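Long-range contacts in peroxisomal fatty acid beta-oxidation multifunctional protein MFP2 (Arabidopsis thaliana, PDB 2WTB), which carries out enoyl-CoA hydration and NAD-dependent 3-hydroxyacyl-CoA dehydrogenation in peroxisomal fatty acid beta-oxidation during seed germination: residues A[22-27]-A[58-63]; A[105-110]-A[125-130]; A[131-136]-A[173-178]. All coordinates share one frame; numbering follows the deposited sequence.

Contact 1. Residues A[22-27]-A[58-63]; sequences TLINPP and TGAKGR
Two neighbouring parallel strands of the crotonase-type sheet in the hydratase/isomerase region, 18-24 and 54-59, meet here at their C-terminal ends, the helix 33-46 completing the beta-alpha-beta unit between them. The backbone of L23 makes both backbone bonds between 22-27 and 58-63. L23 N reaches T58 O at 2.7 Å, nearly straight and in the carbonyl plane. Its own carbonyl then accepts the N-H of A60, with L23 O and A60 N 2.9 Å apart and the bond more bent (140° at the hydrogen). Beside them T22 CA turns its hydrogen to the same T58 O.

Side chains alternate between the two faces. T22 and T58 lie side by side on one of them. The T22 methyl, CG2, stands anti to the backbone N and rests on the A60 backbone, 3.6 Å from A60 N, with A60 CB just beyond. I24 extends this patch, its CG1 lying 4.0 Å from A60 CB. On the other face L23 sends CG over T58 O, and the same side chain also packs on V35 of helix 33-46.

G59 suits the turn that follows it, because a CB would fall about 1.7 Å from R63 O. The side chain of N29 bridges both loops, bonding N25 N, A60 O and R63 O. Beyond it, after the cis peptide before P27, 22-27 comes near R63, whose chain runs extended from CG to NE. There R63 NH1 donates a weak bond to P27 O at 3.3 Å, the oxygen lying at the guanidinium edge, in its plane.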
ATOM      1  N   THR A  22     -28.156  16.137   5.110  1.00 51.33           N
ATOM      2  CA  THR A  22     -27.464  14.866   5.307  1.00 51.21           C
ATOM      3  C   THR A  22     -26.863  14.348   4.006  1.00 57.74           C
ATOM      4  O   THR A  22     -27.565  14.182   3.009  1.00 60.73           O
ATOM      5  CB  THR A  22     -28.397  13.780   5.887  1.00 53.17           C
ATOM      6  OG1 THR A  22     -29.052  14.276   7.061  1.00 47.03           O
ATOM      7  CG2 THR A  22     -27.602  12.529   6.244  1.00 41.64           C
ATOM      8  N   LEU A  23     -25.559  14.094   4.023  1.00 53.10           N
ATOM      9  CA  LEU A  23     -24.876  13.536   2.865  1.00 44.06           C
ATOM     10  C   LEU A  23     -25.095  12.030   2.818  1.00 53.94           C
ATOM     11  O   LEU A  23     -24.736  11.309   3.750  1.00 62.40           O
ATOM     12  CB  LEU A  23     -23.381  13.854   2.916  1.00 44.04           C
ATOM     13  CG  LEU A  23     -22.989  15.320   3.132  1.00 48.44           C
ATOM     14  CD1 LEU A  23     -21.481  15.451   3.275  1.00 51.54           C
ATOM     15  CD2 LEU A  23     -23.504  16.205   2.005  1.00 36.46           C
ATOM     16  N   ILE A  24     -25.688  11.557   1.728  1.00 52.38           N
ATOM     17  CA  ILE A  24     -26.056  10.153   1.617  1.00 59.52           C
ATOM     18  C   ILE A  24     -25.483   9.501   0.363  1.00 61.72           C
ATOM     19  O   ILE A  24     -26.059   9.600  -0.720  1.00 63.08           O
ATOM     20  CB  ILE A  24     -27.587   9.982   1.619  1.00 53.78           C
ATOM     21  CG1 ILE A  24     -28.201  10.728   2.802  1.00 54.15           C
ATOM     22  CG2 ILE A  24     -27.960   8.513   1.657  1.00 51.23           C
ATOM     23  CD1 ILE A  24     -29.703  10.621   2.868  1.00 67.27           C
ATOM     24  N   ASN A  25     -24.347   8.832   0.516  1.00 59.09           N
ATOM     25  CA  ASN A  25     -23.724   8.121  -0.590  1.00 65.90           C
ATOM     26  C   ASN A  25     -22.766   7.038  -0.101  1.00 73.88           C
ATOM     27  O   ASN A  25     -21.547   7.215  -0.140  1.00 77.30           O
ATOM     28  CB  ASN A  25     -22.995   9.097  -1.515  1.00 64.95           C
ATOM     29  CG  ASN A  25     -22.465   8.426  -2.766  1.00 77.50           C
ATOM     30  OD1 ASN A  25     -23.064   7.478  -3.274  1.00 91.51           O
ATOM     31  ND2 ASN A  25     -21.336   8.913  -3.271  1.00 73.23           N
ATOM     32  N   PRO A  26     -23.319   5.907   0.360  1.00 68.96           N
ATOM     33  CA  PRO A  26     -22.533   4.779   0.873  1.00 72.14           C
ATOM     34  C   PRO A  26     -21.455   4.367  -0.121  1.00 77.67           C
ATOM     35  O   PRO A  26     -21.637   4.564  -1.323  1.00 82.65           O
ATOM     36  CB  PRO A  26     -23.574   3.667   1.007  1.00 79.41           C
ATOM     37  CG  PRO A  26     -24.863   4.381   1.198  1.00 77.65           C
ATOM     38  CD  PRO A  26     -24.764   5.626   0.372  1.00 72.45           C
ATOM     39  N   PRO A  27     -20.354   3.772   0.363  1.00 75.92           N
ATOM     40  CA  PRO A  27     -20.097   3.359   1.748  1.00 76.86           C
ATOM     41  C   PRO A  27     -19.725   4.494   2.702  1.00 75.62           C
ATOM     42  O   PRO A  27     -20.132   4.459   3.864  1.00 76.45           O
ATOM     43  CB  PRO A  27     -18.896   2.409   1.613  1.00 77.43           C
ATOM     44  CG  PRO A  27     -18.753   2.134   0.140  1.00 76.84           C
ATOM     45  CD  PRO A  27     -19.270   3.351  -0.535  1.00 76.77           C
ATOM     46  N   THR A  58     -24.224  17.295   7.753  1.00 52.73           N
ATOM     47  CA  THR A  58     -23.765  16.066   8.380  1.00 46.22           C
ATOM     48  C   THR A  58     -23.916  14.900   7.411  1.00 40.71           C
ATOM     49  O   THR A  58     -24.581  15.022   6.383  1.00 41.58           O
ATOM     50  CB  THR A  58     -24.536  15.774   9.680  1.00 51.26           C
ATOM     51  OG1 THR A  58     -24.033  14.577  10.281  1.00 59.78           O
ATOM     52  CG2 THR A  58     -26.019  15.615   9.393  1.00 43.00           C
ATOM     53  N   GLY A  59     -23.288  13.776   7.737  1.00 44.42           N
ATOM     54  CA  GLY A  59     -23.349  12.602   6.887  1.00 59.28           C
ATOM     55  C   GLY A  59     -24.273  11.533   7.435  1.00 67.65           C
ATOM     56  O   GLY A  59     -24.681  11.587   8.595  1.00 68.99           O
ATOM     57  N   ALA A  60     -24.605  10.556   6.598  1.00 63.57           N
ATOM     58  CA  ALA A  60     -25.476   9.462   7.009  1.00 60.83           C
ATOM     59  C   ALA A  60     -24.683   8.329   7.650  1.00 56.78           C
ATOM     60  O   ALA A  60     -23.511   8.121   7.337  1.00 53.08           O
ATOM     61  CB  ALA A  60     -26.272   8.944   5.822  1.00 65.81           C
ATOM     62  N   LYS A  61     -25.329   7.603   8.554  1.00 61.49           N
ATOM     63  CA  LYS A  61     -24.724   6.427   9.168  1.00 66.06           C
ATOM     64  C   LYS A  61     -23.399   6.741   9.863  1.00 67.24           C
ATOM     65  O   LYS A  61     -22.403   6.049   9.655  1.00 72.58           O
ATOM     66  CB  LYS A  61     -24.521   5.331   8.120  1.00 72.62           C
ATOM     67  CG  LYS A  61     -25.812   4.810   7.510  1.00 84.42           C
ATOM     68  CD  LYS A  61     -25.552   4.101   6.187  1.00104.65           C
ATOM     69  CE  LYS A  61     -24.499   3.012   6.331  1.00114.58           C
ATOM     70  NZ  LYS A  61     -24.131   2.405   5.020  1.00108.96           N
ATOM     71  N   GLY A  62     -23.397   7.789  10.683  1.00 60.74           N
ATOM     72  CA  GLY A  62     -22.251   8.125  11.512  1.00 59.82           C
ATOM     73  C   GLY A  62     -20.947   8.368  10.772  1.00 62.04           C
ATOM     74  O   GLY A  62     -19.878   7.984  11.248  1.00 55.48           O
ATOM     75  N   ARG A  63     -21.034   9.007   9.609  1.00 58.24           N
ATOM     76  CA  ARG A  63     -19.854   9.327   8.809  1.00 59.52           C
ATOM     77  C   ARG A  63     -20.103  10.577   7.982  1.00 57.71           C
ATOM     78  O   ARG A  63     -21.058  10.632   7.206  1.00 53.61           O
ATOM     79  CB  ARG A  63     -19.495   8.166   7.879  1.00 63.25           C
ATOM     80  CG  ARG A  63     -18.903   6.963   8.582  1.00 63.37           C
ATOM     81  CD  ARG A  63     -18.714   5.812   7.618  1.00 68.07           C
ATOM     82  NE  ARG A  63     -18.121   4.653   8.275  1.00 83.44           N
ATOM     83  CZ  ARG A  63     -18.117   3.426   7.763  1.00 79.84           C
ATOM     84  NH1 ARG A  63     -18.680   3.198   6.585  1.00 75.62           N
ATOM     85  NH2 ARG A  63     -17.553   2.430   8.432  1.00 78.74           N
TER

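Contact 2. Residues A[105-110]-A[125-130]; sequences SVAAID and HARISA
S105 and H125 hold each other by two bonds. The S105 N-H points to H125 ND1, 3.0 Å away and almost straight at 172°. It lies in the imidazole plane, so the ring edge receives it. In return H125 N donates to S105 O, from above the carbonyl plane. The side chain has CG beside its own backbone N (chi1 -58°), which turns ND1 back towards S105. With ND1 accepting and NE2 bonded to E99 O, the ring is probably neutral and protonated on NE2; W211 meets it edge-to-face.

From here strands 105-109 and 126-129 run parallel, adjacent in the main sheet of the crotonase fold, their axes 4.6 Å apart at closest approach. A107 N reaches A126 O, and I128 N reaches A107 O nearly along the C=O axis. The tightest of the series joins I109 N to I128 O at 2.6 Å, and A130 N closes it on I109 O.

V106 and I128 cross obliquely on one face, V106 CG1 to I128 CG1 at 4.0 Å, under helix 193-205, which packs on V106. The opposite face brings I109 CG2 to S129 OG, 3.8 Å apart. R127 starts on that face too, but its guanidinium leads off to helix 116-123, where NE bonds A121 O and NH2 bonds M122 O. Carbonyls at that helix end would probably favour the arginine's charge, and the same helix carries E119, the predicted nucleophile.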
ATOM      1  N   SER A 105     -23.145  28.323   8.183  1.00 39.73           N
ATOM      2  CA  SER A 105     -23.189  26.873   8.067  1.00 35.63           C
ATOM      3  C   SER A 105     -22.324  26.268   9.161  1.00 45.43           C
ATOM      4  O   SER A 105     -21.276  26.819   9.510  1.00 49.42           O
ATOM      5  CB  SER A 105     -22.674  26.418   6.700  1.00 30.82           C
ATOM      6  OG  SER A 105     -23.524  26.854   5.657  1.00 74.78           O
ATOM      7  N   VAL A 106     -22.767  25.141   9.706  1.00 45.97           N
ATOM      8  CA  VAL A 106     -21.979  24.406  10.685  1.00 44.48           C
ATOM      9  C   VAL A 106     -21.909  22.943  10.284  1.00 46.95           C
ATOM     10  O   VAL A 106     -22.930  22.322   9.995  1.00 52.19           O
ATOM     11  CB  VAL A 106     -22.574  24.507  12.099  1.00 40.93           C
ATOM     12  CG1 VAL A 106     -21.756  23.674  13.075  1.00 38.38           C
ATOM     13  CG2 VAL A 106     -22.628  25.957  12.550  1.00 36.15           C
ATOM     14  N   ALA A 107     -20.698  22.399  10.259  1.00 42.97           N
ATOM     15  CA  ALA A 107     -20.508  20.997   9.912  1.00 48.22           C
ATOM     16  C   ALA A 107     -20.579  20.117  11.158  1.00 51.82           C
ATOM     17  O   ALA A 107     -19.959  20.415  12.180  1.00 51.65           O
ATOM     18  CB  ALA A 107     -19.184  20.801   9.188  1.00 30.90           C
ATOM     19  N   ALA A 108     -21.352  19.040  11.064  1.00 47.82           N
ATOM     20  CA  ALA A 108     -21.454  18.061  12.138  1.00 43.01           C
ATOM     21  C   ALA A 108     -20.727  16.792  11.719  1.00 44.34           C
ATOM     22  O   ALA A 108     -21.242  16.004  10.927  1.00 48.66           O
ATOM     23  CB  ALA A 108     -22.909  17.767  12.451  1.00 36.45           C
ATOM     24  N   ILE A 109     -19.525  16.602  12.251  1.00 46.15           N
ATOM     25  CA  ILE A 109     -18.657  15.521  11.803  1.00 49.94           C
ATOM     26  C   ILE A 109     -18.672  14.293  12.712  1.00 47.13           C
ATOM     27  O   ILE A 109     -18.513  14.394  13.929  1.00 40.66           O
ATOM     28  CB  ILE A 109     -17.199  15.997  11.639  1.00 47.78           C
ATOM     29  CG1 ILE A 109     -17.114  17.108  10.588  1.00 49.18           C
ATOM     30  CG2 ILE A 109     -16.298  14.830  11.259  1.00 42.51           C
ATOM     31  CD1 ILE A 109     -15.728  17.709  10.442  1.00 40.88           C
ATOM     32  N   ASP A 110     -18.858  13.132  12.095  1.00 43.80           N
ATOM     33  CA  ASP A 110     -18.754  11.856  12.781  1.00 46.35           C
ATOM     34  C   ASP A 110     -17.930  10.909  11.917  1.00 48.26           C
ATOM     35  O   ASP A 110     -17.893  11.051  10.696  1.00 46.61           O
ATOM     36  CB  ASP A 110     -20.147  11.270  13.016  1.00 56.84           C
ATOM     37  CG  ASP A 110     -20.138  10.102  13.982  1.00 64.25           C
ATOM     38  OD1 ASP A 110     -19.080   9.831  14.590  1.00 68.38           O
ATOM     39  OD2 ASP A 110     -21.195   9.458  14.140  1.00 73.52           O
ATOM     40  N   HIS A 125     -18.587  27.443   8.652  1.00 46.66           N
ATOM     41  CA  HIS A 125     -18.139  28.510   9.538  1.00 40.10           C
ATOM     42  C   HIS A 125     -17.736  28.038  10.936  1.00 43.77           C
ATOM     43  O   HIS A 125     -17.135  28.793  11.709  1.00 44.06           O
ATOM     44  CB  HIS A 125     -19.205  29.602   9.597  1.00 31.04           C
ATOM     45  CG  HIS A 125     -19.535  30.172   8.254  1.00 45.53           C
ATOM     46  ND1 HIS A 125     -20.708  29.888   7.591  1.00 55.27           N
ATOM     47  CD2 HIS A 125     -18.825  30.982   7.434  1.00 43.35           C
ATOM     48  CE1 HIS A 125     -20.718  30.516   6.428  1.00 59.33           C
ATOM     49  NE2 HIS A 125     -19.586  31.186   6.308  1.00 63.28           N
ATOM     50  N   ALA A 126     -18.057  26.786  11.244  1.00 41.83           N
ATOM     51  CA  ALA A 126     -17.647  26.158  12.497  1.00 41.42           C
ATOM     52  C   ALA A 126     -17.695  24.643  12.341  1.00 46.97           C
ATOM     53  O   ALA A 126     -18.347  24.133  11.431  1.00 49.93           O
ATOM     54  CB  ALA A 126     -18.540  26.608  13.640  1.00 32.81           C
ATOM     55  N   ARG A 127     -17.013  23.920  13.224  1.00 46.46           N
ATOM     56  CA  ARG A 127     -16.962  22.463  13.112  1.00 43.49           C
ATOM     57  C   ARG A 127     -17.177  21.725  14.430  1.00 47.59           C
ATOM     58  O   ARG A 127     -16.432  21.911  15.394  1.00 49.97           O
ATOM     59  CB  ARG A 127     -15.645  22.025  12.467  1.00 48.58           C
ATOM     60  CG  ARG A 127     -15.576  22.340  10.987  1.00 42.55           C
ATOM     61  CD  ARG A 127     -14.200  22.824  10.580  1.00 40.01           C
ATOM     62  NE  ARG A 127     -14.327  23.939   9.654  1.00 50.66           N
ATOM     63  CZ  ARG A 127     -14.194  25.213   9.999  1.00 48.62           C
ATOM     64  NH1 ARG A 127     -13.896  25.541  11.248  1.00 38.81           N
ATOM     65  NH2 ARG A 127     -14.334  26.161   9.087  1.00 70.89           N
ATOM     66  N   ILE A 128     -18.204  20.883  14.459  1.00 49.27           N
ATOM     67  CA  ILE A 128     -18.449  20.002  15.591  1.00 48.04           C
ATOM     68  C   ILE A 128     -18.095  18.579  15.183  1.00 45.64           C
ATOM     69  O   ILE A 128     -18.450  18.140  14.091  1.00 39.25           O
ATOM     70  CB  ILE A 128     -19.919  20.045  16.036  1.00 52.06           C
ATOM     71  CG1 ILE A 128     -20.385  21.492  16.189  1.00 48.22           C
ATOM     72  CG2 ILE A 128     -20.102  19.274  17.334  1.00 54.12           C
ATOM     73  CD1 ILE A 128     -19.445  22.343  17.013  1.00 41.44           C
ATOM     74  N   SER A 129     -17.396  17.860  16.054  1.00 40.65           N
ATOM     75  CA  SER A 129     -16.935  16.519  15.713  1.00 46.78           C
ATOM     76  C   SER A 129     -17.093  15.524  16.858  1.00 55.26           C
ATOM     77  O   SER A 129     -17.073  15.896  18.032  1.00 55.05           O
ATOM     78  CB  SER A 129     -15.475  16.558  15.258  1.00 55.70           C
ATOM     79  OG  SER A 129     -15.052  15.293  14.781  1.00 61.88           O
ATOM     80  N   ALA A 130     -17.250  14.255  16.497  1.00 52.10           N
ATOM     81  CA  ALA A 130     -17.309  13.174  17.469  1.00 54.25           C
ATOM     82  C   ALA A 130     -15.891  12.771  17.857  1.00 58.28           C
ATOM     83  O   ALA A 130     -14.964  12.921  17.063  1.00 63.94           O
ATOM     84  CB  ALA A 130     -18.066  11.989  16.895  1.00 60.16           C
TER

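Contact 3. Residues A[131-136]-A[173-178]; sequences PAAQLG and VKAEEG
K174 leaves the backbone with CG beside its own N, then bends at chi2 (-54°) and again at chi4. K174 CB stands 4.1 Å from A133 O. Further along, K174 CD comes to 3.4 Å from A132 O, so the aliphatic chain lies against the carbonyls of the opposing segment. K174 CE then packs on the CG of Q134, the two carbons 3.8 Å apart. At the tip K174 NZ lies 3.6 Å from Q134 OE1, too far for a firm bond, although the ammonium and the amide oxygen would probably attract each other. The two side chains lie alongside, pointing the same way from a non-hydrogen-bonded pair. An alanine at Q134 would remove CG and the amide, and would probably leave the end of K174 less well fixed.

The other face belongs to L135 and V173, a hydrogen-bonded pair. L135 N donates to V173 O, while V173 N lies 2.6 Å from L135 O and donates to it from above the carbonyl plane. V173 CG1 takes the crowded position between its N and carbonyl carbon, packing against L135 CB. L135 CD1 reaches on over A175 CA towards G178, where a CB would clash with it.

A175 N makes only a weak, bent bond to A133 O. K174, at the N-cap, begins helix 175-181 by accepting G178 N at its carbonyl, and strand 134-136 sits between 112-114 and 173-174 in the small second sheet of this crotonase-type domain.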
ATOM      1  N   PRO A 131     -15.724  12.250  19.081  1.00 52.42           N
ATOM      2  CA  PRO A 131     -14.435  11.966  19.719  1.00 60.53           C
ATOM      3  C   PRO A 131     -13.292  11.532  18.795  1.00 74.78           C
ATOM      4  O   PRO A 131     -12.369  12.317  18.584  1.00 92.53           O
ATOM      5  CB  PRO A 131     -14.790  10.861  20.710  1.00 55.19           C
ATOM      6  CG  PRO A 131     -16.169  11.236  21.152  1.00 57.56           C
ATOM      7  CD  PRO A 131     -16.850  11.882  19.959  1.00 51.12           C
ATOM      8  N   ALA A 132     -13.337  10.319  18.259  1.00 60.50           N
ATOM      9  CA  ALA A 132     -12.176   9.796  17.539  1.00 61.67           C
ATOM     10  C   ALA A 132     -12.267   9.899  16.016  1.00 66.90           C
ATOM     11  O   ALA A 132     -11.675   9.089  15.302  1.00 74.51           O
ATOM     12  CB  ALA A 132     -11.904   8.355  17.954  1.00 75.41           C
ATOM     13  N   ALA A 133     -12.994  10.896  15.518  1.00 58.33           N
ATOM     14  CA  ALA A 133     -13.148  11.068  14.077  1.00 54.89           C
ATOM     15  C   ALA A 133     -11.808  11.383  13.407  1.00 57.02           C
ATOM     16  O   ALA A 133     -10.919  11.967  14.025  1.00 54.48           O
ATOM     17  CB  ALA A 133     -14.165  12.155  13.778  1.00 43.09           C
ATOM     18  N   GLN A 134     -11.667  10.985  12.146  1.00 57.84           N
ATOM     19  CA  GLN A 134     -10.431  11.219  11.403  1.00 59.21           C
ATOM     20  C   GLN A 134     -10.566  12.368  10.418  1.00 64.46           C
ATOM     21  O   GLN A 134     -11.536  12.445   9.664  1.00 74.75           O
ATOM     22  CB  GLN A 134      -9.985   9.958  10.664  1.00 61.16           C
ATOM     23  CG  GLN A 134      -9.366   8.907  11.558  1.00 71.17           C
ATOM     24  CD  GLN A 134      -8.707   7.802  10.767  1.00 80.99           C
ATOM     25  OE1 GLN A 134      -8.349   6.759  11.313  1.00 85.39           O
ATOM     26  NE2 GLN A 134      -8.542   8.023   9.467  1.00 80.11           N
ATOM     27  N   LEU A 135      -9.577  13.253  10.427  1.00 62.35           N
ATOM     28  CA  LEU A 135      -9.587  14.437   9.584  1.00 50.38           C
ATOM     29  C   LEU A 135      -8.247  14.550   8.878  1.00 55.64           C
ATOM     30  O   LEU A 135      -7.200  14.508   9.521  1.00 45.56           O
ATOM     31  CB  LEU A 135      -9.818  15.677  10.441  1.00 58.80           C
ATOM     32  CG  LEU A 135     -10.772  15.488  11.623  1.00 54.17           C
ATOM     33  CD1 LEU A 135     -10.595  16.597  12.649  1.00 44.21           C
ATOM     34  CD2 LEU A 135     -12.219  15.399  11.150  1.00 50.91           C
ATOM     35  N   GLY A 136      -8.274  14.688   7.558  1.00 65.41           N
ATOM     36  CA  GLY A 136      -7.042  14.791   6.800  1.00 63.15           C
ATOM     37  C   GLY A 136      -7.228  14.978   5.308  1.00 61.59           C
ATOM     38  O   GLY A 136      -8.351  14.968   4.799  1.00 55.06           O
ATOM     39  N   VAL A 173      -5.678  12.983  11.061  1.00 59.72           N
ATOM     40  CA  VAL A 173      -5.531  13.353  12.464  1.00 60.91           C
ATOM     41  C   VAL A 173      -6.858  13.168  13.200  1.00 58.68           C
ATOM     42  O   VAL A 173      -7.927  13.381  12.629  1.00 58.46           O
ATOM     43  CB  VAL A 173      -5.043  14.808  12.619  1.00 64.54           C
ATOM     44  CG1 VAL A 173      -6.117  15.786  12.167  1.00 55.10           C
ATOM     45  CG2 VAL A 173      -4.644  15.085  14.055  1.00 78.57           C
ATOM     46  N   LYS A 174      -6.791  12.759  14.463  1.00 53.47           N
ATOM     47  CA  LYS A 174      -7.999  12.533  15.250  1.00 59.51           C
ATOM     48  C   LYS A 174      -8.664  13.848  15.643  1.00 60.83           C
ATOM     49  O   LYS A 174      -8.025  14.899  15.662  1.00 57.61           O
ATOM     50  CB  LYS A 174      -7.693  11.694  16.492  1.00 65.62           C
ATOM     51  CG  LYS A 174      -7.258  10.273  16.178  1.00 73.86           C
ATOM     52  CD  LYS A 174      -8.266   9.576  15.281  1.00 85.60           C
ATOM     53  CE  LYS A 174      -7.813   8.168  14.927  1.00 96.79           C
ATOM     54  NZ  LYS A 174      -6.554   8.174  14.132  1.00105.78           N
ATOM     55  N   ALA A 175      -9.956  13.780  15.952  1.00 67.25           N
ATOM     56  CA  ALA A 175     -10.726  14.974  16.279  1.00 62.40           C
ATOM     57  C   ALA A 175     -10.119  15.739  17.453  1.00 63.90           C
ATOM     58  O   ALA A 175     -10.036  16.968  17.422  1.00 59.94           O
ATOM     59  CB  ALA A 175     -12.176  14.611  16.570  1.00 47.33           C
ATOM     60  N   GLU A 176      -9.696  15.007  18.479  1.00 60.74           N
ATOM     61  CA  GLU A 176      -9.106  15.614  19.669  1.00 70.47           C
ATOM     62  C   GLU A 176      -7.948  16.538  19.311  1.00 70.70           C
ATOM     63  O   GLU A 176      -7.963  17.723  19.644  1.00 63.50           O
ATOM     64  CB  GLU A 176      -8.637  14.541  20.657  1.00 82.99           C
ATOM     65  CG  GLU A 176      -9.750  13.920  21.491  1.00 84.84           C
ATOM     66  CD  GLU A 176     -10.512  12.834  20.754  1.00 83.07           C
ATOM     67  OE1 GLU A 176      -9.979  12.295  19.759  1.00 80.06           O
ATOM     68  OE2 GLU A 176     -11.643  12.512  21.175  1.00 80.40           O
ATOM     69  N   GLU A 177      -6.943  15.993  18.634  1.00 76.97           N
ATOM     70  CA  GLU A 177      -5.802  16.793  18.207  1.00 76.13           C
ATOM     71  C   GLU A 177      -6.262  17.914  17.284  1.00 73.92           C
ATOM     72  O   GLU A 177      -5.734  19.024  17.330  1.00 83.30           O
ATOM     73  CB  GLU A 177      -4.753  15.925  17.509  1.00 75.38           C
ATOM     74  CG  GLU A 177      -3.520  16.695  17.061  1.00 73.74           C
ATOM     75  CD  GLU A 177      -2.446  15.800  16.475  1.00 76.35           C
ATOM     76  OE1 GLU A 177      -2.582  14.561  16.563  1.00 81.45           O
ATOM     77  OE2 GLU A 177      -1.461  16.338  15.926  1.00 75.00           O
ATOM     78  N   GLY A 178      -7.253  17.617  16.449  1.00 65.50           N
ATOM     79  CA  GLY A 178      -7.812  18.609  15.548  1.00 62.09           C
ATOM     80  C   GLY A 178      -8.429  19.770  16.304  1.00 59.92           C
ATOM     81  O   GLY A 178      -8.365  20.917  15.863  1.00 60.43           O
TER

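From the N terminus the three contacts close in series, none nesting in or crossing another, all within the hydratase/isomerase region. Contact 1 closes the excursion through helix 33-46. Contact 2 closes a shorter one through strand 112-114 and helix 116-123. Contact 3 begins directly after A130 and closes around helices 150-158 and 160-169. Strands 54-59 and 105-109 are sheet neighbours, so contacts 1 and 2 share one sheet, joined also by a probable hydrogen bond from T58 OG1 to A108 O. Contacts 2 and 3 join that sheet to the smaller one: A175 CB packs on S129 and A130, and I109 on A133 and L135.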